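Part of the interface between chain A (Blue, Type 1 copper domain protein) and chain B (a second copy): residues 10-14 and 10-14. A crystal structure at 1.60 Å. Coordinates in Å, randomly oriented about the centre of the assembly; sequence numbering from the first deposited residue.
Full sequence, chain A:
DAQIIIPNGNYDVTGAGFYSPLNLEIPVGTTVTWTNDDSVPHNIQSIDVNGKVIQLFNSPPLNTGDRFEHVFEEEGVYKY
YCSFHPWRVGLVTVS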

# COMPACT_ATOMS: atom_id res chain seq x y z
N ASN A 10 9.53 9.26 -5.29
CA ASN A 10 8.53 9.81 -4.37
C ASN A 10 7.09 9.58 -4.87
O ASN A 10 6.15 9.51 -4.08
N TYR A 11 6.92 9.42 -6.18
CA TYR A 11 5.59 9.13 -6.73
C TYR A 11 5.07 7.73 -6.36
O TYR A 11 3.90 7.44 -6.53
N ASP A 12 5.98 6.87 -5.88
CA ASP A 12 5.66 5.49 -5.52
C ASP A 12 4.66 5.48 -4.36
O ASP A 12 4.73 6.33 -3.47
N VAL A 13 3.72 4.54 -4.38
CA VAL A 13 2.73 4.42 -3.31
C VAL A 13 3.25 3.42 -2.28
O VAL A 13 2.81 2.27 -2.22
N THR A 14 4.22 3.87 -1.48
CA THR A 14 4.85 2.99 -0.52
C THR A 14 5.67 3.83 0.44
O THR A 14 5.64 5.06 0.36
N ASN B 10 2.51 -1.13 -11.73
CA ASN B 10 2.18 -2.06 -10.65
C ASN B 10 2.25 -1.38 -9.27
O ASN B 10 1.55 -1.74 -8.33
N TYR B 11 3.10 -0.36 -9.16
CA TYR B 11 3.23 0.38 -7.91
C TYR B 11 1.98 1.18 -7.51
O TYR B 11 1.89 1.68 -6.38
N ASP B 12 1.06 1.37 -8.45
CA ASP B 12 -0.11 2.24 -8.22
C ASP B 12 -1.32 1.44 -7.72
O ASP B 12 -1.32 0.21 -7.76
N VAL B 13 -2.35 2.15 -7.26
CA VAL B 13 -3.54 1.48 -6.73
C VAL B 13 -4.67 1.41 -7.78
O VAL B 13 -5.86 1.41 -7.46
N THR B 14 -4.26 1.29 -9.03
CA THR B 14 -5.17 1.22 -10.17
C THR B 14 -5.61 -0.21 -10.48
O THR B 14 -4.98 -1.18 -10.04

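Two copies of the same loop meet here without regular secondary structure and without a single hydrogen bond between them, so the packing rests on van der Waals contacts and one aromatic pair; together the stretches bury about 260 Å². N10(A) takes no part: its t side chain lies out of reach of the facing stretch, and its ND2 is hydrogen-bonded elsewhere.

Y11(A) makes the first contact. Its CA-to-CB bond points sideways, but the p rotamer (chi1 62°) brings the end of the side chain nearer to the partner loop. There its ring edge meets the face of Y11(B), with centroids 5.2 Å apart, planes at 70° and CD2 of Y11(A) 3.7 Å from CZ of Y11(B). Tyrosine suits both roles: its C-H edge is weakly positive and its face electron-rich, so Y11(A) can give the edge and Y11(B) the face. Y11(B), also p (chi1 70°), has its CA-to-CB bond toward the facing stretch and contributes the largest covered area, 97 Å², reaching beyond its aromatic partner to the next two residues.

D12(A), a t rotamer, starts sideways, yet its carboxylate comes nearer: OD1 lies 3.4 Å from CB of Y11(B). This is a packing contact, and the charged oxygen finds its hydrogen bond elsewhere.

V13(A), t at chi1, has its CA-to-CB bond toward the facing stretch. Its compact, branched side chain can touch several groups at once: CB is 3.5 Å from the backbone O of Y11(B), CG2 is 3.9 Å from OD2 of D12(B), and CG1 is 4.2 Å from CG1 of V13(B), an m rotamer. OD2 of D12(B) is not left unpaired beside this apolar neighbour, since it accepts a 2.7 Å hydrogen bond from N of V13(B). The contact has a cost: N of V13(A) and O of Y11(B) are buried without polar partners.

T14(A), a t rotamer with its CA-to-CB bond sideways, does not touch the facing stretch; its OG1 is hydrogen-bonded elsewhere.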

# COMPACT_ATOMS: atom_id res chain seq x y z
CB ASN A 10 8.82 11.31 -4.15
CG ASN A 10 7.84 11.96 -3.18
OD1 ASN A 10 6.87 12.59 -3.60
ND2 ASN A 10 8.09 11.80 -1.88
CB TYR A 11 5.59 9.26 -8.26
CG TYR A 11 6.53 8.30 -8.96
CD1 TYR A 11 7.83 8.68 -9.26
CD2 TYR A 11 6.11 7.02 -9.31
CE1 TYR A 11 8.69 7.81 -9.90
CE2 TYR A 11 6.97 6.15 -9.96
CZ TYR A 11 8.26 6.54 -10.24
OH TYR A 11 9.13 5.69 -10.88
CB ASP A 12 6.96 4.76 -5.16
CG ASP A 12 6.84 3.25 -5.14
OD1 ASP A 12 5.72 2.70 -5.18
OD2 ASP A 12 7.93 2.63 -5.04
CB VAL A 13 1.34 3.97 -3.83
CG1 VAL A 13 0.31 4.05 -2.73
CG2 VAL A 13 0.91 4.84 -5.03
CB THR A 14 5.74 1.92 -1.21
OG1 THR A 14 6.14 0.92 -0.26
CG2 THR A 14 6.98 2.56 -1.82
CB ASN B 10 3.11 -3.27 -10.70
CG ASN B 10 2.77 -4.30 -9.64
OD1 ASN B 10 3.39 -4.34 -8.58
ND2 ASN B 10 1.76 -5.14 -9.91
CB TYR B 11 4.41 1.35 -8.00
CG TYR B 11 4.15 2.49 -8.96
CD1 TYR B 11 4.58 2.43 -10.27
CD2 TYR B 11 3.48 3.64 -8.54
CE1 TYR B 11 4.33 3.48 -11.16
CE2 TYR B 11 3.22 4.66 -9.41
CZ TYR B 11 3.65 4.59 -10.71
OH TYR B 11 3.39 5.64 -11.57
CB ASP B 12 -0.46 2.98 -9.50
CG ASP B 12 -1.11 4.33 -9.24
OD1 ASP B 12 -1.19 5.11 -10.22
OD2 ASP B 12 -1.53 4.61 -8.10
CB VAL B 13 -4.05 2.16 -5.44
CG1 VAL B 13 -3.01 2.02 -4.32
CG2 VAL B 13 -4.35 3.63 -5.69
CB THR B 14 -4.50 1.78 -11.43
OG1 THR B 14 -3.25 1.10 -11.62
CG2 THR B 14 -4.21 3.27 -11.27